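Local coordinates for protein nicotinate-nucleotide--dimethylbenzimidazole phosphoribosyltransferase (Thermus thermophilus HB8, PDB 1WX1) that probably catalyses the transfer of the phosphoribosyl group of nicotinate mononucleotide to 5,6-dimethylbenzimidazole, giving alpha-ribazole 5'-phosphate for cobalamin biosynthesis, at residues 37-40 and 41-45; 132-135 and 136-140; 282-285 and 286-290. All blocks are in the same frame, centred on the assembly; numbering follows the deposited sequence.

Interaction 1: 37-40 and 41-45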
loop_
_atom_site.group_PDB
_atom_site.type_symbol
_atom_site.label_atom_id
_atom_site.label_comp_id
_atom_site.label_asym_id
_atom_site.label_seq_id
_atom_site.Cartn_x
_atom_site.Cartn_y
_atom_site.Cartn_z
ATOM N N GLN A 37 -17.355 8.218 -10.328
ATOM C CA GLN A 37 -18.260 7.254 -10.941
ATOM C C GLN A 37 -19.717 7.698 -10.877
ATOM O O GLN A 37 -20.561 7.186 -11.612
ATOM C CB GLN A 37 -18.137 5.893 -10.265
ATOM C CG GLN A 37 -16.740 5.308 -10.257
ATOM C CD GLN A 37 -16.749 3.831 -9.917
ATOM O OE1 GLN A 37 -17.712 3.321 -9.338
ATOM N NE2 GLN A 37 -15.676 3.133 -10.273
ATOM N N GLY A 38 -20.013 8.639 -9.988
ATOM C CA GLY A 38 -21.380 9.113 -9.848
ATOM C C GLY A 38 -22.240 8.091 -9.128
ATOM O O GLY A 38 -23.432 7.979 -9.390
ATOM N N ARG A 39 -21.630 7.350 -8.209
ATOM C CA ARG A 39 -22.332 6.322 -7.440
ATOM C C ARG A 39 -21.867 6.420 -5.992
ATOM O O ARG A 39 -20.673 6.511 -5.738
ATOM C CB ARG A 39 -21.961 4.938 -7.958
ATOM C CG ARG A 39 -21.800 4.869 -9.446
ATOM C CD ARG A 39 -20.928 3.680 -9.820
ATOM N NE ARG A 39 -21.626 2.415 -9.657
ATOM C CZ ARG A 39 -21.120 1.230 -10.002
ATOM N NH1 ARG A 39 -19.908 1.157 -10.554
ATOM N NH2 ARG A 39 -21.770 0.104 -9.700
ATOM N N VAL A 40 -22.804 6.388 -5.051
ATOM C CA VAL A 40 -22.449 6.464 -3.640
ATOM C C VAL A 40 -21.679 5.216 -3.221
ATOM O O VAL A 40 -20.888 5.252 -2.280
ATOM C CB VAL A 40 -23.698 6.623 -2.743
ATOM C CG1 VAL A 40 -23.305 6.554 -1.277
ATOM C CG2 VAL A 40 -24.368 7.956 -3.036
ATOM N N LYS A 41 -21.910 4.115 -3.928
ATOM C CA LYS A 41 -21.203 2.871 -3.651
ATOM C C LYS A 41 -20.373 2.518 -4.886
ATOM O O LYS A 41 -20.783 1.713 -5.720
ATOM C CB LYS A 41 -22.189 1.746 -3.321
ATOM C CG LYS A 41 -22.928 1.958 -1.996
ATOM C CD LYS A 41 -23.758 0.742 -1.607
ATOM C CE LYS A 41 -24.484 0.971 -0.287
ATOM N NZ LYS A 41 -25.195 -0.256 0.185
ATOM N N PRO A 42 -19.183 3.125 -5.006
ATOM C CA PRO A 42 -18.284 2.890 -6.139
ATOM C C PRO A 42 -17.824 1.444 -6.201
ATOM O O PRO A 42 -17.747 0.757 -5.179
ATOM C CB PRO A 42 -17.103 3.833 -5.871
ATOM C CG PRO A 42 -17.557 4.729 -4.749
ATOM C CD PRO A 42 -18.504 3.893 -3.952
ATOM N N GLU A 43 -17.515 0.993 -7.410
ATOM C CA GLU A 43 -17.033 -0.361 -7.624
ATOM C C GLU A 43 -15.900 -0.323 -8.646
ATOM O O GLU A 43 -15.995 0.360 -9.663
ATOM C CB GLU A 43 -18.169 -1.256 -8.128
ATOM C CG GLU A 43 -19.337 -1.365 -7.148
ATOM C CD GLU A 43 -20.381 -2.375 -7.583
ATOM O OE1 GLU A 43 -20.037 -3.570 -7.713
ATOM O OE2 GLU A 43 -21.545 -1.976 -7.792
ATOM N N LEU A 44 -14.820 -1.034 -8.348
ATOM C CA LEU A 44 -13.671 -1.095 -9.238
ATOM C C LEU A 44 -13.329 -2.547 -9.509
ATOM O O LEU A 44 -13.666 -3.436 -8.729
ATOM C CB LEU A 44 -12.463 -0.398 -8.610
ATOM C CG LEU A 44 -12.525 1.126 -8.501
ATOM C CD1 LEU A 44 -11.275 1.629 -7.778
ATOM C CD2 LEU A 44 -12.621 1.743 -9.892
ATOM N N GLY A 45 -12.661 -2.787 -10.626
ATOM C CA GLY A 45 -12.285 -4.144 -10.955
ATOM C C GLY A 45 -10.944 -4.165 -11.651
ATOM O O GLY A 45 -9.944 -3.667 -11.128
#
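Q37 reaches across to E43 and holds its backbone from the side chain, closing the turn that leads out of helix 24-37 toward strand 47-54 of the parallel sheet. The chain breaks from the helix at G38, which takes up a positive phi, and the 144° between the directions of 37-40 and 41-44 shows how far it doubles back.

The hydrogen bonds come first. The amide of Q37 uses both of its ends on one residue: OE1 accepts from E43 N at 3.0 Å, and NE2 donates a hydrogen bond to E43 O at 2.9 Å. Both are close to straight, 161° and 166° at the hydrogen. E43 O lies in the plane of the Q37 amide, while NE2 stands above the carbonyl plane of E43. This two-point grip fixes the rotation of the amide. The Q37 chain runs extended beyond CG, which gives it the span to bridge the turn.

The charged pair lies next to it. R39 NH2 forms a salt bridge with E43 OE2 at 2.8 Å; the two side chains cross at about a right angle, and K41 O sits over one face of the guanidinium, toward its rim. A weak bond from R39 NH1 to Q37 OE1 links the ion pair to the amide.

Packing and one further backbone bond complete the turn. P42 is buried, its ring touching A34 of helix 24-37 and L322, and its carbonyl oxygen accepts from H323 NE2. V40 packs on Q8 and R12 of helix 3-14. Within the turn, P42 CG lies 3.7 Å from R39 O, and L44 brings its CD2 methyl to 3.4 Å from Q37 NE2.

Interaction 2: 132-135 and 136-140; sequences TPEE and AERAL
E134 and R138, one helical turn apart near the start of helix 133-152, meet as a salt bridge made through both carboxylate oxygens. R138 NH2 gives a hydrogen bond of 2.9 Å to the syn lone pair of E134 OE1, close to the guanidinium plane; the second link, from R138 NE to E134 OE2, is 2.7 Å long but bent and weak. The E134 chain folds at chi2 (-83°), which swings its carboxylate toward R138, and the two flat groups are turned 28° apart.

R138 NH2 also touches E135 CG at 3.5 Å, and a water in the guanidinium plane bridges it to E135 OE2. E135 in turn forms a capping box with T132: E135 N donates to T132 OG1 at 3.2 Å, while T132 N returns a straighter bond, 2.9 Å, to E135 OE1 on its anti side. Behind these, the backbone bonds from A136 N to T132 O and from E137 N to P133 O begin the helical pattern. Were E135 shortened to an alanine, T132 N would probably lose its capping acceptor and R119, which bridges to OE1, its carboxylate mate.

V118 covers E135, R138 and A139 from a loop, while A136 packs on L219 and A223 of helix 218-225, and A139 and L140 pack on helix 228-242.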
loop_
_atom_site.group_PDB
_atom_site.type_symbol
_atom_site.label_atom_id
_atom_site.label_comp_id
_atom_site.label_asym_id
_atom_site.label_seq_id
_atom_site.Cartn_x
_atom_site.Cartn_y
_atom_site.Cartn_z
ATOM N N THR A 132 9.767 17.972 -33.022
ATOM C CA THR A 132 8.963 19.038 -33.615
ATOM C C THR A 132 7.557 18.974 -33.014
ATOM O O THR A 132 7.155 17.947 -32.461
ATOM C CB THR A 132 8.814 18.879 -35.142
ATOM O OG1 THR A 132 8.108 17.663 -35.424
ATOM C CG2 THR A 132 10.176 18.854 -35.820
ATOM N N PRO A 133 6.798 20.077 -33.100
ATOM C CA PRO A 133 5.440 20.077 -32.549
ATOM C C PRO A 133 4.586 18.989 -33.207
ATOM O O PRO A 133 3.731 18.385 -32.567
ATOM C CB PRO A 133 4.946 21.486 -32.868
ATOM C CG PRO A 133 6.207 22.301 -32.749
ATOM C CD PRO A 133 7.207 21.437 -33.497
ATOM N N GLU A 134 4.837 18.743 -34.490
ATOM C CA GLU A 134 4.108 17.732 -35.252
ATOM C C GLU A 134 4.376 16.327 -34.704
ATOM O O GLU A 134 3.467 15.490 -34.621
ATOM C CB GLU A 134 4.515 17.823 -36.726
ATOM C CG GLU A 134 3.733 16.938 -37.680
ATOM C CD GLU A 134 4.251 15.514 -37.728
ATOM O OE1 GLU A 134 5.462 15.307 -37.487
ATOM O OE2 GLU A 134 3.453 14.602 -38.028
ATOM N N GLU A 135 5.622 16.067 -34.329
ATOM C CA GLU A 135 5.988 14.767 -33.775
ATOM C C GLU A 135 5.370 14.614 -32.384
ATOM O O GLU A 135 4.914 13.534 -32.015
ATOM C CB GLU A 135 7.516 14.636 -33.718
ATOM C CG GLU A 135 8.152 14.670 -35.113
ATOM C CD GLU A 135 9.672 14.696 -35.094
ATOM O OE1 GLU A 135 10.260 15.380 -34.231
ATOM O OE2 GLU A 135 10.281 14.047 -35.966
ATOM N N ALA A 136 5.352 15.699 -31.615
ATOM C CA ALA A 136 4.756 15.654 -30.283
ATOM C C ALA A 136 3.267 15.313 -30.416
ATOM O O ALA A 136 2.728 14.532 -29.628
ATOM C CB ALA A 136 4.934 17.000 -29.572
ATOM N N GLU A 137 2.599 15.892 -31.415
ATOM C CA GLU A 137 1.178 15.605 -31.622
ATOM C C GLU A 137 0.967 14.120 -31.916
ATOM O O GLU A 137 0.046 13.500 -31.387
ATOM C CB GLU A 137 0.610 16.441 -32.773
ATOM C CG GLU A 137 -0.828 16.081 -33.179
ATOM C CD GLU A 137 -1.883 16.386 -32.110
ATOM O OE1 GLU A 137 -3.051 15.979 -32.304
ATOM O OE2 GLU A 137 -1.562 17.032 -31.089
ATOM N N ARG A 138 1.818 13.542 -32.757
ATOM C CA ARG A 138 1.674 12.126 -33.070
ATOM C C ARG A 138 1.886 11.264 -31.830
ATOM O O ARG A 138 1.196 10.258 -31.642
ATOM C CB ARG A 138 2.642 11.712 -34.183
ATOM C CG ARG A 138 2.158 12.106 -35.579
ATOM C CD ARG A 138 3.044 11.504 -36.662
ATOM N NE ARG A 138 4.253 12.297 -36.853
ATOM C CZ ARG A 138 5.422 11.798 -37.243
ATOM N NH1 ARG A 138 5.551 10.497 -37.481
ATOM N NH2 ARG A 138 6.462 12.605 -37.404
ATOM N N ALA A 139 2.831 11.657 -30.981
ATOM C CA ALA A 139 3.096 10.905 -29.752
ATOM C C ALA A 139 1.889 10.997 -28.814
ATOM O O ALA A 139 1.494 10.005 -28.192
ATOM C CB ALA A 139 4.347 11.450 -29.054
ATOM N N LEU A 140 1.314 12.194 -28.711
ATOM C CA LEU A 140 0.149 12.417 -27.861
ATOM C C LEU A 140 -1.009 11.526 -28.303
ATOM O O LEU A 140 -1.655 10.881 -27.478
ATOM C CB LEU A 140 -0.289 13.878 -27.941
ATOM C CG LEU A 140 -1.471 14.287 -27.061
ATOM C CD1 LEU A 140 -0.973 14.596 -25.666
ATOM C CD2 LEU A 140 -2.144 15.521 -27.650
HETATM O O HOH W 1 9.153 11.912 -37.692
#

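Interaction 3: 282-285 and 286-290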
loop_
_atom_site.group_PDB
_atom_site.type_symbol
_atom_site.label_atom_id
_atom_site.label_comp_id
_atom_site.label_asym_id
_atom_site.label_seq_id
_atom_site.Cartn_x
_atom_site.Cartn_y
_atom_site.Cartn_z
ATOM N N GLY A 282 12.374 15.675 -7.457
ATOM C CA GLY A 282 11.340 16.455 -8.113
ATOM C C GLY A 282 9.915 15.935 -8.028
ATOM O O GLY A 282 8.971 16.684 -8.278
ATOM N N HIS A 283 9.742 14.666 -7.674
ATOM C CA HIS A 283 8.405 14.084 -7.587
ATOM C C HIS A 283 7.528 14.812 -6.560
ATOM O O HIS A 283 6.373 15.132 -6.808
ATOM C CB HIS A 283 8.550 12.612 -7.197
ATOM C CG HIS A 283 7.301 11.864 -7.583
ATOM N ND1 HIS A 283 6.885 10.736 -6.957
ATOM C CD2 HIS A 283 6.389 12.170 -8.599
ATOM C CE1 HIS A 283 5.748 10.373 -7.581
ATOM N NE2 HIS A 283 5.427 11.214 -8.568
ATOM N N ARG A 284 8.072 15.088 -5.380
ATOM C CA ARG A 284 7.292 15.777 -4.356
ATOM C C ARG A 284 6.787 17.132 -4.855
ATOM O O ARG A 284 5.652 17.518 -4.571
ATOM C CB ARG A 284 8.113 15.969 -3.075
ATOM C CG ARG A 284 7.394 16.810 -2.017
ATOM C CD ARG A 284 6.059 16.191 -1.585
ATOM N NE ARG A 284 6.221 15.221 -0.502
ATOM C CZ ARG A 284 5.236 14.474 -0.005
ATOM N NH1 ARG A 284 4.008 14.577 -0.494
ATOM N NH2 ARG A 284 5.479 13.631 0.991
ATOM N N HIS A 285 7.624 17.851 -5.600
ATOM C CA HIS A 285 7.233 19.153 -6.128
ATOM C C HIS A 285 6.056 19.026 -7.080
ATOM O O HIS A 285 5.144 19.854 -7.071
ATOM C CB HIS A 285 8.404 19.812 -6.860
ATOM C CG HIS A 285 9.542 20.175 -5.963
ATOM N ND1 HIS A 285 9.422 21.100 -4.948
ATOM C CD2 HIS A 285 10.823 19.735 -5.922
ATOM C CE1 HIS A 285 10.580 21.216 -4.322
ATOM N NE2 HIS A 285 11.446 20.397 -4.893
ATOM N N GLN A 286 6.083 17.989 -7.911
ATOM C CA GLN A 286 5.007 17.759 -8.865
ATOM C C GLN A 286 3.696 17.464 -8.143
ATOM O O GLN A 286 2.648 18.007 -8.495
ATOM C CB GLN A 286 5.345 16.576 -9.770
ATOM C CG GLN A 286 6.590 16.765 -10.622
ATOM C CD GLN A 286 6.932 15.502 -11.375
ATOM O OE1 GLN A 286 6.873 14.417 -10.814
ATOM N NE2 GLN A 286 7.297 15.637 -12.644
ATOM N N LEU A 287 3.763 16.584 -7.149
ATOM C CA LEU A 287 2.580 16.209 -6.389
ATOM C C LEU A 287 2.023 17.400 -5.613
ATOM O O LEU A 287 0.806 17.537 -5.468
ATOM C CB LEU A 287 2.899 15.052 -5.443
ATOM C CG LEU A 287 3.240 13.726 -6.139
ATOM C CD1 LEU A 287 3.442 12.653 -5.096
ATOM C CD2 LEU A 287 2.116 13.329 -7.098
ATOM N N GLU A 288 2.906 18.260 -5.118
ATOM C CA GLU A 288 2.463 19.447 -4.390
ATOM C C GLU A 288 1.763 20.393 -5.367
ATOM O O GLU A 288 0.727 20.971 -5.047
ATOM C CB GLU A 288 3.653 20.150 -3.722
ATOM C CG GLU A 288 4.219 19.392 -2.527
ATOM C CD GLU A 288 3.234 19.312 -1.357
ATOM O OE1 GLU A 288 2.933 20.357 -0.739
ATOM O OE2 GLU A 288 2.754 18.203 -1.053
ATOM N N ALA A 289 2.318 20.536 -6.567
ATOM C CA ALA A 289 1.721 21.406 -7.574
ATOM C C ALA A 289 0.332 20.896 -7.951
ATOM O O ALA A 289 -0.571 21.676 -8.270
ATOM C CB ALA A 289 2.613 21.464 -8.816
ATOM N N LEU A 290 0.167 19.577 -7.915
ATOM C CA LEU A 290 -1.112 18.962 -8.251
ATOM C C LEU A 290 -2.021 18.893 -7.027
ATOM O O LEU A 290 -3.218 18.651 -7.155
ATOM C CB LEU A 290 -0.885 17.551 -8.809
ATOM C CG LEU A 290 -0.359 17.469 -10.249
ATOM C CD1 LEU A 290 0.204 16.084 -10.523
ATOM C CD2 LEU A 290 -1.474 17.806 -11.221
HETATM O O HOH W 2 2.167 15.972 -1.854
#
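H283 is packed by Q286 and L287 from two directions, at the i+3 and i+4 positions of helix 281-290, the short helix that follows strand 272-274 at the end of the parallel sheet. L287 comes over a face of the imidazole: its CD1 methyl makes a CH-pi contact 4.2 Å from the ring centroid, 16° off the normal. Q286 comes at the edge, with OE1 near the ring plane and 3.2 Å from H283 CD2; ring and amide planes stand 74° apart, and the two side chains cross at about a right angle. With CG opposite the backbone N, beside the carbonyl carbon, the ring swings forward along the helix to meet both.

Both ring nitrogens are engaged outside the helix, ND1 with S278 N and NE2 with T255 OG1, which fixes the turn of the imidazole. The amide nitrogen of Q286 is likewise gripped twice, by T175 OG1 and F252 O, tying this buried side to helix 167-179 through T175 and to the start of helix 252-264 through F252. L287 continues inward onto A274 and L249 of the sheet strands.

The exposed side carries R284 and E288. Their direct salt bridge is long, and the guanidinium and carboxylate planes are 81° apart, far from a flat paired arrangement. The bend at chi2 brings R284 CD to 3.8 Å from E288 CG, and the further bend at chi3 turns the guanidinium, at whose edge a water accepts from R284 NH1 at 2.7 Å.

How the interactions relate
The three contacts are all local ones, set in series along the chain and well apart in one chain built round a parallel sheet, with no touch between them. Interactions 2 and 3 are the nearest pair, about 15 Å between nearest atoms; interaction 1 stands about 18 Å from interaction 3 and about 23 Å from interaction 2. They sample different places: a turn between a helix and a sheet strand, the capped start of a helix, and a short helix beside the sheet. The centre of interaction 3 is nearest the centre of the chain, about 12 Å from it. All lie away from E304, the predicted proton acceptor; the T132 side chain is about 13 Å from a bound sodium ion.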